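Local coordinates for protein beta-N-acetylhexosaminidase (Thermotoga neapolitana, PDB 5BZA) that probably hydrolyses terminal non-reducing N-acetyl-D-hexosamine residues from N-acetyl-beta-D-hexosaminides, as a family 3 glycoside hydrolase, at residues F9-D14 / P29-Y35; G56-V60 / D310-L316. All coordinates share one frame. Residue numbers count along the deposited sequence, not the author numbering.

Interaction 1: F9-D14 / P29-Y35; sequences FFCGFD and PAGVLIY
Strands 9-13 and 31-34 run parallel, 24° between their directions and 4.5 Å between their axes at closest approach, in register from Phe10 opposite Gly31 to Phe13 opposite Ile34. Apart from a weak bond from Ala30 N, the ladder uses the backbone of alternate residues, Phe9, Cys11 and Phe13 against Gly31, Leu33 and Tyr35. Phe9 O accepts from Gly31 N (3.2 Å) and, weakly, from Ala30 N (3.3 Å); Cys11 N donates to Gly31 O (2.9 Å) and Cys11 O accepts from Leu33 N (2.9 Å); Phe13 N donates to Leu33 O (2.8 Å) and Phe13 O accepts from Tyr35 N (2.9 Å). Phe10 and Gly12 turn their backbone groups the other way, to Ile273 and Leu275 of strand 273-275. Ala30 and Val32 turn backbone groups to Ile59 of the next strand, and Asp14 OD1 takes a weak bond from Gly37 N. The Phe10 ring (chi1 -146°) lies flat over Gly31, whose CA sits 3.5 Å from the ring centroid, room that a CB would fill. Gly12 likewise makes way for the Tyr35 ring, Gly12 CA to Tyr35 CE2 being 3.6 Å. On the face of Cys11 and Phe13, Phe13 CD1 meets Val32 CG1 at 3.9 Å and Cys11 SG meets Pro29 CB at 4.0 Å. With helix 18-27 linking the strands, this is the first beta-alpha-beta unit of a TIM barrel.

Interaction 2: G56-V60 / D310-L316; sequences GRFIV and DEYLSAL
Residues 56-60 lead into strand 59-62 and meet the C-terminal end of helix 299-314, residues 310-316. Gly56 has phi/psi of 102/-168°, a conformation that calls for glycine. Arg57 then reaches the helix with its side chain (chi1 m, chi2 t, chi3 m), laying one face of its guanidinium over Leu313, with Arg57 NH1 3.5 Å from Leu313 CB. At the edge of the same group Arg57 NH1 donates a weak hydrogen bond to Ser314 OG (2.9 Å), while Arg57 NH2 makes a long salt bridge to Asp310 OD1 (3.4 Å), an oxygen that also pairs with Lys7. Ser314 OG itself donates back to Asp310 O (3.1 Å), one helical turn earlier. Phe58 points its CB away from the helix, and its backbone C lies 3.8 Å from Leu313 CD2. Ile59 supplies the apolar centre: with chi1 m and chi2 t, its CG1 reaches Leu313 CD2 at 3.5 Å and Leu316 CD1 at 4.1 Å, and its CD1 lies 4.4 Å from Tyr312 CB. Ile59 and Leu313 have the nearest CA atoms, 6.4 Å apart. Leu313 (chi1 m, chi2 t) thus has the guanidinium over its CB and Ile59 against its CD2. The end of the helix packs over the N-terminal end of the TIM-barrel strands, joining strands far apart in sequence: it meets Ile59 at the start of strand 59-62, while Tyr312 OH bonds to Thr204 O before strand 205-208 and to Leu241 N of strand 241-243. Strand 59-62 itself lies between strands 31-34 and 110-111, with Phe58 and Val60 touching Leu52 of helix 42-54.

Overall arrangement
From the N terminus, interaction 1 comes first: the chain runs from strand 9-13 through helix 18-27 to strand 31-34, closing a short crossover with 14 intervening residues. Helix 42-54 then leads to residues 56-60, which open interaction 2; it closes only after 249 residues, when the end of helix 299-314 comes back to the start of strand 59-62. The two follow in series, neither nested nor crossed, with centres about 13 Å apart. They join through the sheet, where Ala30 and Val32 probably hydrogen-bond to Ile59 and Pro29 packs against Phe58. Interaction 1 and the Ile59 bonds align the first three barrel strands, and interaction 2 brings a late helix against the third.

Interaction 1: F9-D14 / P29-Y35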
ATOM      1  N   PHE B   9      -4.604   2.587 -28.958  1.00 14.48           N
ATOM      2  CA  PHE B   9      -3.675   1.649 -28.325  1.00 13.51           C
ATOM      3  C   PHE B   9      -3.586   1.793 -26.822  1.00 12.40           C
ATOM      4  O   PHE B   9      -3.572   2.906 -26.293  1.00 14.24           O
ATOM      5  CB  PHE B   9      -2.281   1.790 -28.925  1.00 12.92           C
ATOM      6  CG  PHE B   9      -2.230   1.322 -30.345  1.00 16.66           C
ATOM      7  CD1 PHE B   9      -2.194  -0.038 -30.628  1.00 15.36           C
ATOM      8  CD2 PHE B   9      -2.249   2.236 -31.398  1.00 16.79           C
ATOM      9  CE1 PHE B   9      -2.172  -0.468 -31.922  1.00 17.34           C
ATOM     10  CE2 PHE B   9      -2.215   1.801 -32.710  1.00 17.76           C
ATOM     11  CZ  PHE B   9      -2.180   0.454 -32.973  1.00 20.53           C
ATOM     12  N   PHE B  10      -3.498   0.637 -26.172  1.00 10.61           N
ATOM     13  CA  PHE B  10      -3.380   0.515 -24.744  1.00  8.56           C
ATOM     14  C   PHE B  10      -2.128  -0.316 -24.524  1.00 11.27           C
ATOM     15  O   PHE B  10      -2.104  -1.478 -24.924  1.00 10.43           O
ATOM     16  CB  PHE B  10      -4.604  -0.183 -24.127  1.00  9.36           C
ATOM     17  CG  PHE B  10      -4.957   0.341 -22.747  1.00  7.96           C
ATOM     18  CD1 PHE B  10      -4.028   0.243 -21.688  1.00  7.04           C
ATOM     19  CD2 PHE B  10      -6.215   0.904 -22.496  1.00 11.01           C
ATOM     20  CE1 PHE B  10      -4.344   0.709 -20.401  1.00  8.93           C
ATOM     21  CE2 PHE B  10      -6.534   1.390 -21.202  1.00  7.57           C
ATOM     22  CZ  PHE B  10      -5.590   1.290 -20.156  1.00  6.95           C
ATOM     23  N   CYS B  11      -1.083   0.253 -23.916  1.00 11.03           N
ATOM     24  CA  CYS B  11       0.209  -0.477 -23.811  1.00 11.33           C
ATOM     25  C   CYS B  11       0.658  -0.845 -22.403  1.00  8.57           C
ATOM     26  O   CYS B  11       0.642  -0.014 -21.501  1.00 12.19           O
ATOM     27  CB  CYS B  11       1.373   0.320 -24.446  1.00  8.76           C
ATOM     28  SG  CYS B  11       1.160   0.885 -26.180  1.00 12.29           S
ATOM     29  N   GLY B  12       1.132  -2.067 -22.258  1.00  9.86           N
ATOM     30  CA  GLY B  12       1.686  -2.573 -21.021  1.00  9.39           C
ATOM     31  C   GLY B  12       3.158  -2.172 -20.898  1.00 12.57           C
ATOM     32  O   GLY B  12       3.903  -2.136 -21.904  1.00  9.29           O
ATOM     33  N   PHE B  13       3.539  -1.791 -19.669  1.00  9.43           N
ATOM     34  CA  PHE B  13       4.895  -1.372 -19.342  1.00  9.70           C
ATOM     35  C   PHE B  13       5.435  -2.187 -18.212  1.00 11.43           C
ATOM     36  O   PHE B  13       4.917  -2.137 -17.097  1.00 11.43           O
ATOM     37  CB  PHE B  13       4.928   0.086 -18.977  1.00  9.25           C
ATOM     38  CG  PHE B  13       4.621   0.992 -20.113  1.00  9.50           C
ATOM     39  CD1 PHE B  13       3.302   1.272 -20.462  1.00  8.89           C
ATOM     40  CD2 PHE B  13       5.638   1.602 -20.818  1.00  7.06           C
ATOM     41  CE1 PHE B  13       3.018   2.130 -21.469  1.00  9.02           C
ATOM     42  CE2 PHE B  13       5.346   2.473 -21.830  1.00  8.44           C
ATOM     43  CZ  PHE B  13       4.040   2.732 -22.146  1.00  6.93           C
ATOM     44  N   ASP B  14       6.474  -2.945 -18.527  1.00 11.03           N
ATOM     45  CA  ASP B  14       7.123  -3.843 -17.603  1.00 16.65           C
ATOM     46  C   ASP B  14       8.441  -3.192 -17.162  1.00 16.05           C
ATOM     47  O   ASP B  14       9.219  -3.751 -16.378  1.00 15.08           O
ATOM     48  CB  ASP B  14       7.340  -5.190 -18.298  1.00 16.76           C
ATOM     49  CG  ASP B  14       7.508  -6.325 -17.334  1.00 21.93           C
ATOM     50  OD1 ASP B  14       6.718  -6.405 -16.349  1.00 18.92           O
ATOM     51  OD2 ASP B  14       8.382  -7.190 -17.601  1.00 27.76           O
ATOM     52  N   PRO B  29       0.120   6.778 -27.079  1.00 14.63           N
ATOM     53  CA  PRO B  29      -0.948   5.825 -26.770  1.00 15.14           C
ATOM     54  C   PRO B  29      -1.862   6.416 -25.733  1.00 14.05           C
ATOM     55  O   PRO B  29      -1.348   7.075 -24.815  1.00 17.80           O
ATOM     56  CB  PRO B  29      -0.208   4.616 -26.198  1.00 13.62           C
ATOM     57  CG  PRO B  29       1.097   5.205 -25.673  1.00 16.77           C
ATOM     58  CD  PRO B  29       1.435   6.313 -26.611  1.00 15.59           C
ATOM     59  N   ALA B  30      -3.160   6.159 -25.831  1.00 11.80           N
ATOM     60  CA  ALA B  30      -4.093   6.744 -24.894  1.00 12.88           C
ATOM     61  C   ALA B  30      -4.113   5.949 -23.594  1.00 10.83           C
ATOM     62  O   ALA B  30      -4.471   6.494 -22.532  1.00 10.11           O
ATOM     63  CB  ALA B  30      -5.495   6.806 -25.506  1.00 13.60           C
ATOM     64  N   GLY B  31      -3.675   4.691 -23.646  1.00 10.36           N
ATOM     65  CA  GLY B  31      -3.768   3.823 -22.483  1.00  9.58           C
ATOM     66  C   GLY B  31      -2.434   3.259 -21.999  1.00 10.98           C
ATOM     67  O   GLY B  31      -1.595   2.852 -22.821  1.00 10.21           O
ATOM     68  N   VAL B  32      -2.263   3.226 -20.664  1.00  8.33           N
ATOM     69  CA  VAL B  32      -1.045   2.771 -20.028  1.00  7.91           C
ATOM     70  C   VAL B  32      -1.451   1.730 -18.995  1.00  8.25           C
ATOM     71  O   VAL B  32      -2.257   1.999 -18.086  1.00  8.94           O
ATOM     72  CB  VAL B  32      -0.259   3.973 -19.328  1.00  9.33           C
ATOM     73  CG1 VAL B  32       0.856   3.464 -18.389  1.00  9.87           C
ATOM     74  CG2 VAL B  32       0.326   4.939 -20.358  1.00 13.56           C
ATOM     75  N   LEU B  33      -0.921   0.535 -19.151  1.00  7.09           N
ATOM     76  CA  LEU B  33      -1.104  -0.546 -18.191  1.00  8.22           C
ATOM     77  C   LEU B  33       0.247  -0.736 -17.555  1.00  8.76           C
ATOM     78  O   LEU B  33       1.269  -0.877 -18.284  1.00  8.76           O
ATOM     79  CB  LEU B  33      -1.559  -1.850 -18.862  1.00  6.99           C
ATOM     80  CG  LEU B  33      -1.440  -3.168 -18.066  1.00  9.46           C
ATOM     81  CD1 LEU B  33      -2.221  -3.088 -16.751  1.00 10.61           C
ATOM     82  CD2 LEU B  33      -1.952  -4.388 -18.908  1.00  8.37           C
ATOM     83  N   ILE B  34       0.268  -0.715 -16.224  1.00  8.47           N
ATOM     84  CA  ILE B  34       1.511  -0.752 -15.505  1.00  7.18           C
ATOM     85  C   ILE B  34       1.656  -2.145 -14.923  1.00  8.07           C
ATOM     86  O   ILE B  34       0.802  -2.613 -14.162  1.00  8.34           O
ATOM     87  CB  ILE B  34       1.574   0.333 -14.386  1.00  9.58           C
ATOM     88  CG1 ILE B  34       1.267   1.721 -14.960  1.00  6.57           C
ATOM     89  CG2 ILE B  34       2.934   0.300 -13.683  1.00  5.39           C
ATOM     90  CD1 ILE B  34       1.296   2.808 -13.892  1.00  4.74           C
ATOM     91  N   TYR B  35       2.738  -2.807 -15.319  1.00 10.67           N
ATOM     92  CA  TYR B  35       2.995  -4.175 -14.903  1.00 10.23           C
ATOM     93  C   TYR B  35       3.902  -4.260 -13.648  1.00 12.15           C
ATOM     94  O   TYR B  35       4.512  -3.277 -13.240  1.00  9.63           O
ATOM     95  CB  TYR B  35       3.601  -4.921 -16.085  1.00 12.31           C
ATOM     96  CG  TYR B  35       2.595  -5.427 -17.132  1.00 14.89           C
ATOM     97  CD1 TYR B  35       1.439  -6.079 -16.751  1.00 11.10           C
ATOM     98  CD2 TYR B  35       2.849  -5.286 -18.510  1.00 13.24           C
ATOM     99  CE1 TYR B  35       0.529  -6.566 -17.711  1.00 12.75           C
ATOM    100  CE2 TYR B  35       1.947  -5.765 -19.482  1.00 12.41           C
ATOM    101  CZ  TYR B  35       0.785  -6.406 -19.073  1.00 13.01           C
ATOM    102  OH  TYR B  35      -0.121  -6.899 -20.017  1.00 13.43           O
TER

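Interaction 2: G56-V60 / D310-L316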
ATOM      1  N   GLY B  56       0.383  14.708 -21.132  1.00 20.91           N
ATOM      2  CA  GLY B  56      -0.972  14.602 -21.657  1.00 18.08           C
ATOM      3  C   GLY B  56      -1.942  13.750 -20.844  1.00 17.34           C
ATOM      4  O   GLY B  56      -1.683  13.399 -19.694  1.00 21.03           O
ATOM      5  N   ARG B  57      -3.085  13.450 -21.430  1.00 19.61           N
ATOM      6  CA  ARG B  57      -4.108  12.635 -20.774  1.00 23.54           C
ATOM      7  C   ARG B  57      -3.905  11.173 -21.124  1.00 17.82           C
ATOM      8  O   ARG B  57      -3.707  10.846 -22.297  1.00 15.16           O
ATOM      9  CB  ARG B  57      -5.519  13.068 -21.202  1.00 28.85           C
ATOM     10  CG  ARG B  57      -5.932  14.491 -20.811  1.00 33.07           C
ATOM     11  CD  ARG B  57      -7.309  14.827 -21.407  1.00 40.91           C
ATOM     12  NE  ARG B  57      -7.388  14.495 -22.835  1.00 43.65           N
ATOM     13  CZ  ARG B  57      -8.518  14.230 -23.496  1.00 51.35           C
ATOM     14  NH1 ARG B  57      -9.687  14.243 -22.856  1.00 48.51           N
ATOM     15  NH2 ARG B  57      -8.486  13.944 -24.797  1.00 51.25           N
ATOM     16  N   PHE B  58      -3.910  10.304 -20.110  1.00 11.12           N
ATOM     17  CA  PHE B  58      -3.778   8.883 -20.330  1.00  8.66           C
ATOM     18  C   PHE B  58      -4.840   8.181 -19.502  1.00 10.60           C
ATOM     19  O   PHE B  58      -5.162   8.639 -18.413  1.00 10.17           O
ATOM     20  CB  PHE B  58      -2.415   8.347 -19.909  1.00  7.85           C
ATOM     21  CG  PHE B  58      -1.254   9.005 -20.569  1.00 10.60           C
ATOM     22  CD1 PHE B  58      -0.644  10.136 -19.979  1.00 12.85           C
ATOM     23  CD2 PHE B  58      -0.720   8.471 -21.746  1.00  8.18           C
ATOM     24  CE1 PHE B  58       0.471  10.725 -20.562  1.00 11.76           C
ATOM     25  CE2 PHE B  58       0.383   9.048 -22.341  1.00 10.41           C
ATOM     26  CZ  PHE B  58       0.997  10.189 -21.750  1.00 12.93           C
ATOM     27  N   ILE B  59      -5.350   7.060 -20.009  1.00  8.98           N
ATOM     28  CA  ILE B  59      -6.047   6.081 -19.199  1.00  9.49           C
ATOM     29  C   ILE B  59      -4.968   5.199 -18.575  1.00 10.42           C
ATOM     30  O   ILE B  59      -4.166   4.596 -19.311  1.00  8.82           O
ATOM     31  CB  ILE B  59      -7.031   5.211 -20.047  1.00 10.10           C
ATOM     32  CG1 ILE B  59      -7.977   6.123 -20.828  1.00 12.34           C
ATOM     33  CG2 ILE B  59      -7.809   4.245 -19.137  1.00  6.86           C
ATOM     34  CD1 ILE B  59      -8.770   5.418 -21.878  1.00 10.38           C
ATOM     35  N   VAL B  60      -4.943   5.130 -17.237  1.00 10.73           N
ATOM     36  CA  VAL B  60      -3.895   4.422 -16.503  1.00 10.24           C
ATOM     37  C   VAL B  60      -4.518   3.280 -15.724  1.00 10.35           C
ATOM     38  O   VAL B  60      -5.413   3.512 -14.890  1.00 11.40           O
ATOM     39  CB  VAL B  60      -3.112   5.349 -15.484  1.00 10.33           C
ATOM     40  CG1 VAL B  60      -2.020   4.553 -14.723  1.00  7.35           C
ATOM     41  CG2 VAL B  60      -2.508   6.554 -16.197  1.00 10.15           C
ATOM     42  N   ASP B 310     -11.789   9.507 -26.537  1.00 23.51           N
ATOM     43  CA  ASP B 310     -11.777  10.896 -26.059  1.00 22.73           C
ATOM     44  C   ASP B 310     -12.863  11.132 -25.010  1.00 26.39           C
ATOM     45  O   ASP B 310     -12.635  11.797 -23.993  1.00 29.94           O
ATOM     46  CB  ASP B 310     -11.913  11.847 -27.244  1.00 26.29           C
ATOM     47  CG  ASP B 310     -10.574  12.131 -27.902  1.00 30.90           C
ATOM     48  OD1 ASP B 310      -9.531  11.826 -27.273  1.00 27.50           O
ATOM     49  OD2 ASP B 310     -10.555  12.603 -29.063  1.00 31.58           O
ATOM     50  N   GLU B 311     -14.042  10.572 -25.225  1.00 23.60           N
ATOM     51  CA  GLU B 311     -15.058  10.696 -24.188  1.00 27.28           C
ATOM     52  C   GLU B 311     -14.531  10.098 -22.869  1.00 28.15           C
ATOM     53  O   GLU B 311     -14.584  10.776 -21.832  1.00 26.47           O
ATOM     54  CB  GLU B 311     -16.380  10.050 -24.642  1.00 26.94           C
ATOM     55  CG  GLU B 311     -17.039  10.890 -25.758  1.00 35.16           C
ATOM     56  CD  GLU B 311     -18.195  10.183 -26.502  1.00 43.36           C
ATOM     57  OE1 GLU B 311     -18.898  10.868 -27.292  1.00 46.77           O
ATOM     58  OE2 GLU B 311     -18.377   8.947 -26.343  1.00 41.79           O
ATOM     59  N   TYR B 312     -13.961   8.886 -22.902  1.00 27.00           N
ATOM     60  CA  TYR B 312     -13.477   8.273 -21.646  1.00 28.07           C
ATOM     61  C   TYR B 312     -12.378   9.123 -20.986  1.00 26.25           C
ATOM     62  O   TYR B 312     -12.397   9.354 -19.774  1.00 27.39           O
ATOM     63  CB  TYR B 312     -12.963   6.839 -21.869  1.00 21.92           C
ATOM     64  CG  TYR B 312     -14.093   5.811 -21.856  1.00 24.58           C
ATOM     65  CD1 TYR B 312     -15.071   5.827 -22.851  1.00 21.83           C
ATOM     66  CD2 TYR B 312     -14.210   4.854 -20.836  1.00 21.51           C
ATOM     67  CE1 TYR B 312     -16.140   4.900 -22.850  1.00 23.07           C
ATOM     68  CE2 TYR B 312     -15.288   3.923 -20.821  1.00 17.66           C
ATOM     69  CZ  TYR B 312     -16.251   3.950 -21.841  1.00 19.41           C
ATOM     70  OH  TYR B 312     -17.322   3.034 -21.873  1.00 15.63           O
ATOM     71  N   LEU B 313     -11.407   9.540 -21.791  1.00 26.43           N
ATOM     72  CA  LEU B 313     -10.321  10.380 -21.345  1.00 21.83           C
ATOM     73  C   LEU B 313     -10.861  11.594 -20.630  1.00 32.19           C
ATOM     74  O   LEU B 313     -10.430  11.915 -19.513  1.00 33.27           O
ATOM     75  CB  LEU B 313      -9.455  10.816 -22.522  1.00 25.78           C
ATOM     76  CG  LEU B 313      -8.478   9.752 -23.026  1.00 23.04           C
ATOM     77  CD1 LEU B 313      -7.728  10.181 -24.271  1.00 28.13           C
ATOM     78  CD2 LEU B 313      -7.493   9.446 -21.898  1.00 19.71           C
ATOM     79  N   SER B 314     -11.840  12.246 -21.240  1.00 34.24           N
ATOM     80  CA  SER B 314     -12.402  13.455 -20.646  1.00 37.79           C
ATOM     81  C   SER B 314     -13.077  13.124 -19.317  1.00 39.44           C
ATOM     82  O   SER B 314     -13.007  13.906 -18.361  1.00 43.01           O
ATOM     83  CB  SER B 314     -13.354  14.136 -21.616  1.00 34.86           C
ATOM     84  OG  SER B 314     -12.598  14.641 -22.712  1.00 39.61           O
ATOM     85  N   ALA B 315     -13.673  11.938 -19.234  1.00 38.44           N
ATOM     86  CA  ALA B 315     -14.377  11.520 -18.012  1.00 43.40           C
ATOM     87  C   ALA B 315     -13.470  11.398 -16.756  1.00 46.04           C
ATOM     88  O   ALA B 315     -13.967  11.256 -15.636  1.00 45.99           O
ATOM     89  CB  ALA B 315     -15.106  10.190 -18.256  1.00 35.55           C
ATOM     90  N   LEU B 316     -12.153  11.441 -16.943  1.00 47.75           N
ATOM     91  CA  LEU B 316     -11.209  11.097 -15.872  1.00 49.13           C
ATOM     92  C   LEU B 316     -10.596  12.231 -15.048  1.00 51.28           C
ATOM     93  O   LEU B 316      -9.826  11.959 -14.136  1.00 59.88           O
ATOM     94  CB  LEU B 316     -10.072  10.297 -16.495  1.00 45.31           C
ATOM     95  CG  LEU B 316     -10.608   9.061 -17.216  1.00 36.12           C
ATOM     96  CD1 LEU B 316      -9.496   8.169 -17.676  1.00 27.91           C
ATOM     97  CD2 LEU B 316     -11.565   8.276 -16.309  1.00 34.87           C
TER